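PDB 3CLK: transcription regulator, which probably binds operator DNA and regulates transcription in response to a small ligand held by its periplasmic-binding-protein-like domain, as LacI-family repressors do. Local coordinates for residues Q115-H125 against V270-L281. Numbering follows the deposited sequence.
Sequences QATNLLINEGH and VNPVIRKSTARL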
ATOM      1  N   GLN B 115      -6.954 -17.850 -16.511  1.00 18.97           N
ATOM      2  CA  GLN B 115      -6.444 -18.689 -15.426  1.00 19.82           C
ATOM      3  C   GLN B 115      -7.260 -18.582 -14.135  1.00 19.04           C
ATOM      4  O   GLN B 115      -7.515 -19.585 -13.466  1.00 17.13           O
ATOM      5  CB  GLN B 115      -4.982 -18.351 -15.141  1.00 19.98           C
ATOM      6  CG  GLN B 115      -4.024 -18.940 -16.171  1.00 25.86           C
ATOM      7  CD  GLN B 115      -2.573 -18.794 -15.766  1.00 27.69           C
ATOM      8  OE1 GLN B 115      -2.190 -19.135 -14.648  1.00 30.59           O
ATOM      9  NE2 GLN B 115      -1.755 -18.299 -16.681  1.00 31.19           N
ATOM     10  N   ALA B 116      -7.671 -17.370 -13.789  1.00 16.59           N
ATOM     11  CA  ALA B 116      -8.463 -17.152 -12.580  1.00 18.73           C
ATOM     12  C   ALA B 116      -9.760 -17.954 -12.638  1.00 18.71           C
ATOM     13  O   ALA B 116     -10.154 -18.617 -11.671  1.00 16.50           O
ATOM     14  CB  ALA B 116      -8.780 -15.653 -12.427  1.00 18.53           C
ATOM     15  N   THR B 117     -10.417 -17.884 -13.788  1.00 19.32           N
ATOM     16  CA  THR B 117     -11.679 -18.570 -13.993  1.00 20.62           C
ATOM     17  C   THR B 117     -11.526 -20.088 -14.043  1.00 20.24           C
ATOM     18  O   THR B 117     -12.310 -20.813 -13.428  1.00 19.34           O
ATOM     19  CB  THR B 117     -12.355 -18.065 -15.279  1.00 21.38           C
ATOM     20  OG1 THR B 117     -12.425 -16.633 -15.242  1.00 19.40           O
ATOM     21  CG2 THR B 117     -13.761 -18.629 -15.396  1.00 21.19           C
ATOM     22  N   ASN B 118     -10.523 -20.572 -14.769  1.00 19.57           N
ATOM     23  CA  ASN B 118     -10.304 -22.013 -14.856  1.00 20.11           C
ATOM     24  C   ASN B 118      -9.948 -22.600 -13.498  1.00 19.06           C
ATOM     25  O   ASN B 118     -10.259 -23.759 -13.219  1.00 21.75           O
ATOM     26  CB  ASN B 118      -9.203 -22.335 -15.871  1.00 18.22           C
ATOM     27  CG  ASN B 118      -9.730 -22.391 -17.292  1.00 20.31           C
ATOM     28  OD1 ASN B 118      -8.965 -22.322 -18.259  1.00 22.88           O
ATOM     29  ND2 ASN B 118     -11.045 -22.531 -17.426  1.00 15.50           N
ATOM     30  N   LEU B 119      -9.294 -21.807 -12.655  1.00 18.84           N
ATOM     31  CA  LEU B 119      -8.923 -22.277 -11.325  1.00 20.07           C
ATOM     32  C   LEU B 119     -10.192 -22.721 -10.586  1.00 20.87           C
ATOM     33  O   LEU B 119     -10.200 -23.761  -9.914  1.00 20.34           O
ATOM     34  CB  LEU B 119      -8.201 -21.164 -10.550  1.00 22.83           C
ATOM     35  CG  LEU B 119      -7.489 -21.543  -9.242  1.00 24.87           C
ATOM     36  CD1 LEU B 119      -6.512 -20.443  -8.846  1.00 23.54           C
ATOM     37  CD2 LEU B 119      -8.519 -21.786  -8.138  1.00 23.91           C
ATOM     38  N   LEU B 120     -11.263 -21.941 -10.713  1.00 17.41           N
ATOM     39  CA  LEU B 120     -12.529 -22.282 -10.064  1.00 17.40           C
ATOM     40  C   LEU B 120     -13.221 -23.420 -10.822  1.00 16.75           C
ATOM     41  O   LEU B 120     -13.762 -24.344 -10.211  1.00 14.85           O
ATOM     42  CB  LEU B 120     -13.453 -21.053  -9.998  1.00 17.86           C
ATOM     43  CG  LEU B 120     -12.988 -19.901  -9.093  1.00 19.69           C
ATOM     44  CD1 LEU B 120     -13.889 -18.678  -9.271  1.00 21.13           C
ATOM     45  CD2 LEU B 120     -13.010 -20.359  -7.649  1.00 17.96           C
ATOM     46  N   ILE B 121     -13.199 -23.357 -12.152  1.00 17.64           N
ATOM     47  CA  ILE B 121     -13.823 -24.398 -12.961  1.00 17.36           C
ATOM     48  C   ILE B 121     -13.208 -25.758 -12.638  1.00 18.91           C
ATOM     49  O   ILE B 121     -13.921 -26.753 -12.507  1.00 19.71           O
ATOM     50  CB  ILE B 121     -13.660 -24.119 -14.475  1.00 17.66           C
ATOM     51  CG1 ILE B 121     -14.516 -22.915 -14.883  1.00 16.80           C
ATOM     52  CG2 ILE B 121     -14.082 -25.347 -15.276  1.00 17.09           C
ATOM     53  CD1 ILE B 121     -14.210 -22.384 -16.288  1.00 19.19           C
ATOM     54  N   ASN B 122     -11.885 -25.804 -12.512  1.00 20.77           N
ATOM     55  CA  ASN B 122     -11.214 -27.061 -12.199  1.00 21.74           C
ATOM     56  C   ASN B 122     -11.508 -27.542 -10.776  1.00 24.00           C
ATOM     57  O   ASN B 122     -11.268 -28.710 -10.439  1.00 21.19           O
ATOM     58  CB  ASN B 122      -9.710 -26.921 -12.427  1.00 18.62           C
ATOM     59  CG  ASN B 122      -9.368 -26.743 -13.899  1.00 21.13           C
ATOM     60  OD1 ASN B 122     -10.119 -27.177 -14.772  1.00 18.38           O
ATOM     61  ND2 ASN B 122      -8.230 -26.125 -14.180  1.00 17.18           N
ATOM     62  N   GLU B 123     -12.024 -26.640  -9.943  1.00 22.66           N
ATOM     63  CA  GLU B 123     -12.387 -26.992  -8.573  1.00 25.48           C
ATOM     64  C   GLU B 123     -13.866 -27.378  -8.532  1.00 22.80           C
ATOM     65  O   GLU B 123     -14.436 -27.581  -7.463  1.00 23.42           O
ATOM     66  CB  GLU B 123     -12.120 -25.823  -7.615  1.00 28.92           C
ATOM     67  CG  GLU B 123     -10.632 -25.542  -7.394  1.00 32.89           C
ATOM     68  CD  GLU B 123     -10.117 -26.053  -6.061  1.00 37.27           C
ATOM     69  OE1 GLU B 123     -10.372 -25.393  -5.028  1.00 39.35           O
ATOM     70  OE2 GLU B 123      -9.459 -27.116  -6.044  1.00 40.02           O
ATOM     71  N   GLY B 124     -14.490 -27.459  -9.705  1.00 21.52           N
ATOM     72  CA  GLY B 124     -15.884 -27.867  -9.769  1.00 21.84           C
ATOM     73  C   GLY B 124     -16.957 -26.801  -9.914  1.00 21.66           C
ATOM     74  O   GLY B 124     -18.128 -27.137 -10.086  1.00 21.54           O
ATOM     75  N   HIS B 125     -16.572 -25.527  -9.854  1.00 20.28           N
ATOM     76  CA  HIS B 125     -17.529 -24.423  -9.968  1.00 18.27           C
ATOM     77  C   HIS B 125     -17.975 -24.162 -11.406  1.00 17.35           C
ATOM     78  O   HIS B 125     -17.195 -24.306 -12.336  1.00 15.39           O
ATOM     79  CB  HIS B 125     -16.903 -23.134  -9.408  1.00 17.73           C
ATOM     80  CG  HIS B 125     -16.547 -23.217  -7.955  1.00 17.58           C
ATOM     81  ND1 HIS B 125     -17.464 -22.994  -6.949  1.00 14.50           N
ATOM     82  CD2 HIS B 125     -15.392 -23.568  -7.338  1.00 15.73           C
ATOM     83  CE1 HIS B 125     -16.890 -23.206  -5.778  1.00 16.49           C
ATOM     84  NE2 HIS B 125     -15.632 -23.557  -5.986  1.00 18.43           N
ATOM     85  N   VAL B 270       2.178 -15.139 -15.231  1.00 22.54           N
ATOM     86  CA  VAL B 270       1.551 -15.029 -13.918  1.00 24.20           C
ATOM     87  C   VAL B 270       1.424 -16.453 -13.384  1.00 27.98           C
ATOM     88  O   VAL B 270       1.480 -17.419 -14.150  1.00 29.36           O
ATOM     89  CB  VAL B 270       0.130 -14.414 -13.969  1.00 23.08           C
ATOM     90  CG1 VAL B 270       0.187 -12.992 -14.505  1.00 23.19           C
ATOM     91  CG2 VAL B 270      -0.790 -15.293 -14.792  1.00 17.87           C
ATOM     92  N   ASN B 271       1.248 -16.587 -12.076  1.00 30.34           N
ATOM     93  CA  ASN B 271       1.131 -17.909 -11.474  1.00 31.11           C
ATOM     94  C   ASN B 271       0.121 -17.941 -10.343  1.00 29.67           C
ATOM     95  O   ASN B 271       0.107 -17.062  -9.485  1.00 27.63           O
ATOM     96  CB  ASN B 271       2.482 -18.361 -10.923  1.00 35.30           C
ATOM     97  CG  ASN B 271       3.563 -18.358 -11.972  1.00 39.06           C
ATOM     98  OD1 ASN B 271       4.024 -17.299 -12.401  1.00 44.82           O
ATOM     99  ND2 ASN B 271       3.969 -19.545 -12.404  1.00 39.60           N
ATOM    100  N   PRO B 272      -0.744 -18.962 -10.329  1.00 29.87           N
ATOM    101  CA  PRO B 272      -1.733 -19.049  -9.258  1.00 30.51           C
ATOM    102  C   PRO B 272      -1.063 -19.445  -7.945  1.00 31.25           C
ATOM    103  O   PRO B 272      -0.165 -20.293  -7.923  1.00 32.27           O
ATOM    104  CB  PRO B 272      -2.704 -20.110  -9.772  1.00 32.26           C
ATOM    105  CG  PRO B 272      -1.822 -20.999 -10.600  1.00 32.78           C
ATOM    106  CD  PRO B 272      -0.976 -19.998 -11.350  1.00 30.95           C
ATOM    107  N   VAL B 273      -1.471 -18.793  -6.862  1.00 30.16           N
ATOM    108  CA  VAL B 273      -0.941 -19.086  -5.538  1.00 30.64           C
ATOM    109  C   VAL B 273      -2.129 -19.493  -4.673  1.00 29.35           C
ATOM    110  O   VAL B 273      -2.959 -18.658  -4.304  1.00 29.39           O
ATOM    111  CB  VAL B 273      -0.270 -17.860  -4.902  1.00 28.94           C
ATOM    112  CG1 VAL B 273       0.121 -18.182  -3.461  1.00 30.39           C
ATOM    113  CG2 VAL B 273       0.953 -17.460  -5.708  1.00 30.54           C
ATOM    114  N   ILE B 274      -2.205 -20.778  -4.358  1.00 28.22           N
ATOM    115  CA  ILE B 274      -3.304 -21.300  -3.565  1.00 29.20           C
ATOM    116  C   ILE B 274      -3.160 -20.949  -2.093  1.00 28.81           C
ATOM    117  O   ILE B 274      -2.135 -21.229  -1.479  1.00 29.84           O
ATOM    118  CB  ILE B 274      -3.388 -22.830  -3.693  1.00 29.00           C
ATOM    119  CG1 ILE B 274      -3.341 -23.231  -5.170  1.00 29.36           C
ATOM    120  CG2 ILE B 274      -4.668 -23.343  -3.036  1.00 30.41           C
ATOM    121  CD1 ILE B 274      -4.445 -22.615  -6.030  1.00 31.29           C
ATOM    122  N   ARG B 275      -4.181 -20.311  -1.532  1.00 27.70           N
ATOM    123  CA  ARG B 275      -4.144 -19.973  -0.122  1.00 25.98           C
ATOM    124  C   ARG B 275      -5.325 -20.624   0.580  1.00 25.08           C
ATOM    125  O   ARG B 275      -5.400 -21.845   0.608  1.00 26.46           O
ATOM    126  CB  ARG B 275      -4.104 -18.457   0.077  1.00 27.53           C
ATOM    127  CG  ARG B 275      -2.812 -17.858  -0.480  1.00 29.59           C
ATOM    128  CD  ARG B 275      -2.469 -16.482   0.062  1.00 28.87           C
ATOM    129  NE  ARG B 275      -1.201 -16.010  -0.502  1.00 31.13           N
ATOM    130  CZ  ARG B 275      -1.039 -15.607  -1.761  1.00 30.13           C
ATOM    131  NH1 ARG B 275      -2.068 -15.603  -2.602  1.00 27.40           N
ATOM    132  NH2 ARG B 275       0.159 -15.232  -2.188  1.00 27.61           N
ATOM    133  N   LYS B 276      -6.258 -19.856   1.127  1.00 23.27           N
ATOM    134  CA  LYS B 276      -7.369 -20.492   1.830  1.00 22.08           C
ATOM    135  C   LYS B 276      -8.774 -20.008   1.483  1.00 19.75           C
ATOM    136  O   LYS B 276      -9.729 -20.314   2.202  1.00 18.50           O
ATOM    137  CB  LYS B 276      -7.142 -20.346   3.339  1.00 25.42           C
ATOM    138  CG  LYS B 276      -5.902 -21.092   3.832  1.00 29.69           C
ATOM    139  CD  LYS B 276      -6.053 -22.595   3.607  1.00 32.99           C
ATOM    140  CE  LYS B 276      -4.801 -23.346   4.018  1.00 36.67           C
ATOM    141  NZ  LYS B 276      -4.455 -23.087   5.443  1.00 38.98           N
ATOM    142  N   SER B 277      -8.909 -19.282   0.380  1.00 17.15           N
ATOM    143  CA  SER B 277     -10.204 -18.739  -0.008  1.00 17.23           C
ATOM    144  C   SER B 277     -10.962 -19.517  -1.081  1.00 18.56           C
ATOM    145  O   SER B 277     -11.995 -19.047  -1.560  1.00 19.37           O
ATOM    146  CB  SER B 277     -10.030 -17.290  -0.470  1.00 16.32           C
ATOM    147  OG  SER B 277      -9.265 -17.245  -1.663  1.00 15.05           O
ATOM    148  N   THR B 278     -10.455 -20.687  -1.467  1.00 19.36           N
ATOM    149  CA  THR B 278     -11.114 -21.517  -2.477  1.00 20.89           C
ATOM    150  C   THR B 278     -11.245 -22.956  -1.994  1.00 22.45           C
ATOM    151  O   THR B 278     -10.432 -23.429  -1.212  1.00 22.16           O
ATOM    152  CB  THR B 278     -10.336 -21.552  -3.832  1.00 20.19           C
ATOM    153  OG1 THR B 278      -9.011 -22.061  -3.625  1.00 21.42           O
ATOM    154  CG2 THR B 278     -10.244 -20.159  -4.441  1.00 20.38           C
ATOM    155  N   ALA B 279     -12.284 -23.642  -2.457  1.00 24.52           N
ATOM    156  CA  ALA B 279     -12.523 -25.043  -2.113  1.00 23.69           C
ATOM    157  C   ALA B 279     -13.372 -25.659  -3.217  1.00 24.81           C
ATOM    158  O   ALA B 279     -14.121 -24.947  -3.896  1.00 22.65           O
ATOM    159  CB  ALA B 279     -13.242 -25.154  -0.772  1.00 23.21           C
ATOM    160  N   ARG B 280     -13.257 -26.971  -3.415  1.00 24.88           N
ATOM    161  CA  ARG B 280     -14.057 -27.615  -4.454  1.00 27.99           C
ATOM    162  C   ARG B 280     -15.539 -27.401  -4.166  1.00 28.21           C
ATOM    163  O   ARG B 280     -15.946 -27.336  -3.011  1.00 29.17           O
ATOM    164  CB  ARG B 280     -13.765 -29.117  -4.533  1.00 27.94           C
ATOM    165  CG  ARG B 280     -12.369 -29.465  -5.014  1.00 30.64           C
ATOM    166  CD  ARG B 280     -12.348 -30.890  -5.529  1.00 31.19           C
ATOM    167  NE  ARG B 280     -13.201 -31.019  -6.706  1.00 31.67           N
ATOM    168  CZ  ARG B 280     -12.803 -30.757  -7.947  1.00 31.00           C
ATOM    169  NH1 ARG B 280     -11.556 -30.365  -8.175  1.00 30.25           N
ATOM    170  NH2 ARG B 280     -13.658 -30.856  -8.953  1.00 30.77           N
ATOM    171  N   LEU B 281     -16.339 -27.296  -5.222  1.00 29.25           N
ATOM    172  CA  LEU B 281     -17.771 -27.075  -5.078  1.00 31.62           C
ATOM    173  C   LEU B 281     -18.449 -28.133  -4.206  1.00 34.25           C
ATOM    174  O   LEU B 281     -19.110 -27.744  -3.217  1.00 35.39           O
ATOM    175  CB  LEU B 281     -18.431 -27.042  -6.457  1.00 31.24           C
ATOM    176  CG  LEU B 281     -19.937 -26.789  -6.447  1.00 31.58           C
ATOM    177  CD1 LEU B 281     -20.217 -25.390  -5.923  1.00 31.82           C
ATOM    178  CD2 LEU B 281     -20.494 -26.958  -7.852  1.00 30.80           C
TER
HETATM  179  O   HOH W   1     -13.020 -31.037 -11.494  1.00 23.79           O
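His125 NE2 donates to Ala279 O at 2.9 Å, arriving almost head-on to the carbonyl, while Leu281 lies over one face of the same imidazole, its CB 4.3 Å from the ring centroid in a CH-pi contact. On its other ring nitrogen, ND1, His125 is hydrogen-bonded to Thr187 OG1, so both nitrogens are engaged and the ring's rotation is fixed. With an alanine in place of His125, Ala279 O and Thr187 OG1 would probably lose their imidazole partner and Leu281 CB the ring face it packs on. Beside the ring, Leu281 N donates to Glu123 O (3.0 Å), an oxygen that Arg280 CA also approaches in a CA-H...O contact. Arg280 bends at chi3 (65°), which folds its guanidinium back over the Glu123 backbone; from there NH1 reaches a lone pair of Asn122 O in the carbonyl plane through a bent bond (2.8 Å, 140° at the hydrogen), the oxygen tilted out of the guanidinium plane, and a water links NH2 to the same carbonyl. The Glu123 carboxylate, turned 75° from the guanidinium plane, sets OE2 against Arg280 CG and 4.4 Å from NH1, beyond a salt bridge. The Asn122 and Glu123 carbonyls are presented by a Schellman motif, with Gly124 at positive phi, His125 N bonded to Leu120 O and Gly124 N to Ile121 O. Earlier on the helix, Leu119 CD1 packs on Pro272 CB (3.9 Å) and Ile274 CD1, and Gln115 lies along Val270 CG2 while its NE2 is hydrogen-bonded to Asp111 OD2. Residues 270-281 leave edge strand 271-273, antiparallel to 234-237, loop away from helix 109-121 at Arg275 to Ser277, and return to its C-terminal end, with Leu120 and Thr278 both resting on Val218 of strand 216-219.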